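Side-chain contacts in glutathione S-transferase 2 (Onchocerca volvulus, PDB 1TU7), which conjugates glutathione to electrophilic substrates as a homodimeric Pi-class transferase and appears to play a central role in the parasite's detoxification system: residues A[160-163]-A[168-171]; A[58-61]-A[65-68]. All blocks are in the same frame, centred on the assembly; numbering follows the deposited sequence.

Contact 1. Residues A[160-163]-A[168-171]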
loop_
_atom_site.group_PDB
_atom_site.type_symbol
_atom_site.label_atom_id
_atom_site.label_comp_id
_atom_site.label_asym_id
_atom_site.label_seq_id
_atom_site.Cartn_x
_atom_site.Cartn_y
_atom_site.Cartn_z
ATOM N N VAL A 160 9.844 -13.746 -8.897
ATOM C CA VAL A 160 8.691 -14.067 -9.755
ATOM C C VAL A 160 8.885 -13.527 -11.152
ATOM O O VAL A 160 8.478 -14.157 -12.133
ATOM C CB VAL A 160 7.343 -13.632 -9.159
ATOM C CG1 VAL A 160 7.162 -14.211 -7.772
ATOM C CG2 VAL A 160 7.142 -12.166 -9.202
ATOM N N HIS A 161 9.551 -12.392 -11.288
ATOM C CA HIS A 161 9.787 -11.883 -12.642
ATOM C C HIS A 161 10.834 -12.707 -13.398
ATOM O O HIS A 161 10.752 -12.784 -14.614
ATOM C CB HIS A 161 10.093 -10.395 -12.647
ATOM C CG HIS A 161 8.874 -9.563 -12.397
ATOM N ND1 HIS A 161 8.137 -8.959 -13.388
ATOM C CD2 HIS A 161 8.196 -9.340 -11.249
ATOM C CE1 HIS A 161 7.098 -8.347 -12.851
ATOM N NE2 HIS A 161 7.099 -8.578 -11.555
ATOM N N GLN A 162 11.778 -13.331 -12.707
ATOM C CA GLN A 162 12.722 -14.232 -13.373
ATOM C C GLN A 162 12.052 -15.519 -13.777
ATOM O O GLN A 162 12.456 -16.133 -14.739
ATOM C CB GLN A 162 13.904 -14.537 -12.481
ATOM C CG GLN A 162 14.883 -13.413 -12.363
ATOM C CD GLN A 162 16.241 -13.911 -11.911
ATOM O OE1 GLN A 162 16.345 -14.810 -11.049
ATOM N NE2 GLN A 162 17.274 -13.360 -12.484
ATOM N N ILE A 163 11.029 -15.944 -13.050
ATOM C CA ILE A 163 10.236 -17.076 -13.490
ATOM C C ILE A 163 9.526 -16.679 -14.802
ATOM O O ILE A 163 9.469 -17.476 -15.756
ATOM C CB ILE A 163 9.224 -17.492 -12.442
ATOM C CG1 ILE A 163 9.925 -18.070 -11.218
ATOM C CG2 ILE A 163 8.275 -18.562 -13.009
ATOM C CD1 ILE A 163 9.073 -18.265 -10.062
ATOM N N CYS A 168 15.311 -11.367 -17.442
ATOM C CA CYS A 168 14.908 -9.975 -17.175
ATOM C C CYS A 168 15.927 -9.128 -16.401
ATOM O O CYS A 168 15.880 -7.896 -16.484
ATOM C CB CYS A 168 13.531 -9.879 -16.480
ATOM S SG CYS A 168 13.449 -10.529 -14.797
ATOM N N LEU A 169 16.802 -9.787 -15.646
ATOM C CA LEU A 169 17.816 -9.081 -14.860
ATOM C C LEU A 169 19.181 -9.016 -15.522
ATOM O O LEU A 169 20.145 -8.507 -14.916
ATOM C CB LEU A 169 17.959 -9.691 -13.473
ATOM C CG LEU A 169 16.679 -9.774 -12.635
ATOM C CD1 LEU A 169 16.996 -10.207 -11.188
ATOM C CD2 LEU A 169 15.877 -8.474 -12.682
ATOM N N ASP A 170 19.258 -9.474 -16.772
ATOM C CA ASP A 170 20.519 -9.481 -17.520
ATOM C C ASP A 170 21.151 -8.099 -17.526
ATOM O O ASP A 170 22.370 -7.969 -17.338
ATOM C CB ASP A 170 20.263 -9.899 -18.983
ATOM C CG ASP A 170 20.175 -11.404 -19.177
ATOM O OD1 ASP A 170 20.300 -12.184 -18.200
ATOM O OD2 ASP A 170 19.961 -11.895 -20.311
ATOM N N LYS A 171 20.343 -7.066 -17.757
ATOM C CA LYS A 171 20.831 -5.701 -17.887
ATOM C C LYS A 171 20.824 -4.902 -16.583
ATOM O O LYS A 171 21.115 -3.705 -16.575
ATOM C CB LYS A 171 20.011 -4.973 -18.947
ATOM C CG LYS A 171 20.076 -5.635 -20.326
ATOM C CD LYS A 171 19.486 -4.750 -21.419
ATOM C CE LYS A 171 19.550 -5.417 -22.793
ATOM N NZ LYS A 171 20.508 -6.566 -22.823
HETATM O O HOH W 1 17.388 -12.613 -15.036
#
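Cys168 sets its sulfur against the last turn of helix 149-164, and its first torsion explains how: at chi1 67°, SG sits between the backbone N and the carbonyl carbon and is directed at the helix. There it meets His161 and Gln162 together. SG lies 3.5 Å from His161 O. It is also 4.0 Å from Gln162 CG. His161 offers backbone and CB to this meeting, while its ring turns from the loop to the buried side, where NE2 is hydrogen-bonded to Glu157 OE2 and the ring meets that of Tyr101.

At Leu169 the partner becomes the side chain of Gln162, which is extended beyond CG and crosses the leucine at about a right angle. It touches the leucine from CG outward, closest at the amide, where NE2 is 3.4 Å from Leu169 CD1. That nitrogen also has a polar partner: a water accepts from NE2 at 2.7 Å and from Leu169 N at 2.9 Å, bridging the glutamine to the loop backbone.

Leu125 of helix 109-132 touches both Cys168 and Leu169, giving the two residues a second helix to pack on. The loop connects helices 149-164 and 173-183 and folds back on the end of the first, within the all-helical C-terminal domain of the glutathione transferase fold.

Contact 2. Residues A[58-61]-A[65-68]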
loop_
_atom_site.group_PDB
_atom_site.type_symbol
_atom_site.label_atom_id
_atom_site.label_comp_id
_atom_site.label_asym_id
_atom_site.label_seq_id
_atom_site.Cartn_x
_atom_site.Cartn_y
_atom_site.Cartn_z
ATOM N N GLN A 58 -3.533 -11.207 18.586
ATOM C CA GLN A 58 -3.735 -10.111 17.655
ATOM C C GLN A 58 -3.955 -10.669 16.263
ATOM O O GLN A 58 -3.149 -11.449 15.783
ATOM C CB GLN A 58 -2.494 -9.222 17.628
ATOM C CG GLN A 58 -2.688 -7.872 17.030
ATOM C CD GLN A 58 -1.448 -6.996 17.139
ATOM O OE1 GLN A 58 -0.391 -7.438 17.623
ATOM N NE2 GLN A 58 -1.570 -5.757 16.690
ATOM N N GLN A 59 -5.047 -10.272 15.625
ATOM C CA GLN A 59 -5.382 -10.655 14.292
ATOM C C GLN A 59 -5.153 -9.464 13.367
ATOM O O GLN A 59 -5.849 -8.439 13.440
ATOM C CB GLN A 59 -6.838 -11.126 14.206
ATOM C CG GLN A 59 -7.213 -11.597 12.818
ATOM C CD GLN A 59 -8.698 -11.758 12.545
ATOM O OE1 GLN A 59 -9.521 -11.121 13.190
ATOM N NE2 GLN A 59 -9.033 -12.527 11.524
ATOM N N ILE A 60 -4.158 -9.609 12.475
ATOM C CA ILE A 60 -3.717 -8.531 11.607
ATOM C C ILE A 60 -3.886 -8.934 10.148
ATOM O O ILE A 60 -3.236 -9.871 9.678
ATOM C CB ILE A 60 -2.243 -8.204 11.878
ATOM C CG1 ILE A 60 -1.996 -8.020 13.367
ATOM C CG2 ILE A 60 -1.867 -6.951 11.097
ATOM C CD1 ILE A 60 -0.533 -8.037 13.724
ATOM N N VAL A 61 -4.761 -8.259 9.422
ATOM C CA VAL A 61 -4.818 -8.378 7.985
ATOM C C VAL A 61 -4.092 -7.179 7.346
ATOM O O VAL A 61 -3.592 -6.307 8.064
ATOM C CB VAL A 61 -6.271 -8.558 7.450
ATOM C CG1 VAL A 61 -6.858 -9.849 7.963
ATOM C CG2 VAL A 61 -7.180 -7.375 7.796
ATOM N N ALA A 65 0.641 -3.959 6.412
ATOM C CA ALA A 65 0.555 -3.750 7.860
ATOM C C ALA A 65 1.186 -4.914 8.619
ATOM O O ALA A 65 1.835 -4.720 9.625
ATOM C CB ALA A 65 -0.890 -3.564 8.312
ATOM N N ILE A 66 1.012 -6.124 8.094
ATOM C CA ILE A 66 1.621 -7.310 8.684
ATOM C C ILE A 66 3.131 -7.173 8.633
ATOM O O ILE A 66 3.826 -7.365 9.635
ATOM C CB ILE A 66 1.156 -8.599 7.949
ATOM C CG1 ILE A 66 -0.338 -8.867 8.159
ATOM C CG2 ILE A 66 2.006 -9.792 8.406
ATOM C CD1 ILE A 66 -0.940 -9.887 7.202
ATOM N N LEU A 67 3.642 -6.843 7.458
ATOM C CA LEU A 67 5.082 -6.706 7.291
ATOM C C LEU A 67 5.676 -5.629 8.203
ATOM O O LEU A 67 6.723 -5.840 8.811
ATOM C CB LEU A 67 5.393 -6.416 5.832
ATOM C CG LEU A 67 6.462 -7.040 4.983
ATOM C CD1 LEU A 67 6.820 -8.460 5.371
ATOM C CD2 LEU A 67 5.910 -6.935 3.553
ATOM N N ARG A 68 5.032 -4.467 8.284
ATOM C CA ARG A 68 5.565 -3.402 9.146
ATOM C C ARG A 68 5.470 -3.749 10.621
ATOM O O ARG A 68 6.324 -3.386 11.407
ATOM C CB ARG A 68 4.880 -2.063 8.868
ATOM C CG ARG A 68 5.390 -1.435 7.592
ATOM C CD ARG A 68 4.774 -0.104 7.276
ATOM N NE ARG A 68 3.438 -0.262 6.786
ATOM C CZ ARG A 68 3.121 -0.489 5.524
ATOM N NH1 ARG A 68 4.125 -0.603 4.622
ATOM N NH2 ARG A 68 1.871 -0.635 5.157
#
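The thioredoxin-like N-terminal domain of glutathione transferases ends in a beta-beta-alpha unit, and this contact is where its last strand, 58-61, meets the helix that follows, 63-73. Strand 58-61 lies at one edge of the four-stranded sheet and pairs with strand 52-55 through backbone hydrogen bonds between Ile60 and Leu53. The chain then turns sharply through the residues that include Gln62 and Ser63 of the glutathione pocket, so that the first turns of the helix pack back on the strand they have just left.

Ile60 points toward the helix and carries the apolar part of the contact. Its CG2 branch, rather than the longer CG1 arm, does the touching: it reaches Ile66 CG1 at 3.8 Å and approaches the methyl of Ala65 more loosely, at 4.5 Å. The two isoleucines cross obliquely. Ile66 also lies near Leu53 of the neighbouring strand, and its side chain is about 6 Å from bound glutathione.

Val61 turns its side chain away from the helix, toward Cys52, and meets the helix with its carbonyl oxygen instead. Val61 O is 3.9 Å from Ala65 CB and has no polar partner in the model, so a buried acceptor is left facing hydrocarbon. The second subunit closes over this region, with its Thr85 packing on Ile60 and its Asp88 on Ala65. In Ile66, CG1 is beside the backbone N (chi1 -67°) and the arm is extended beyond it (chi2 165°), which brings CD1 to 3.4 Å from Ile60 O.

Contact 2 comes first along the chain, in the thioredoxin-like N-terminal domain, and contact 1 follows in the helical C-terminal domain. Their centres are 30 Å apart, on opposite sides of the chain's centre, and their nearest atoms are about 14 Å apart, so neither touches the other. They share no helix or strand. Each nevertheless illustrates the same principle, a chain turning back within a few residues to pack on the element it has just left: strand to helix at 58-68, helix to loop at 160-171. Their settings differ: contact 2 lies beside the glutathione site and the second subunit, whereas contact 1 lies away from that site and ties a helix end to the following loop within one subunit.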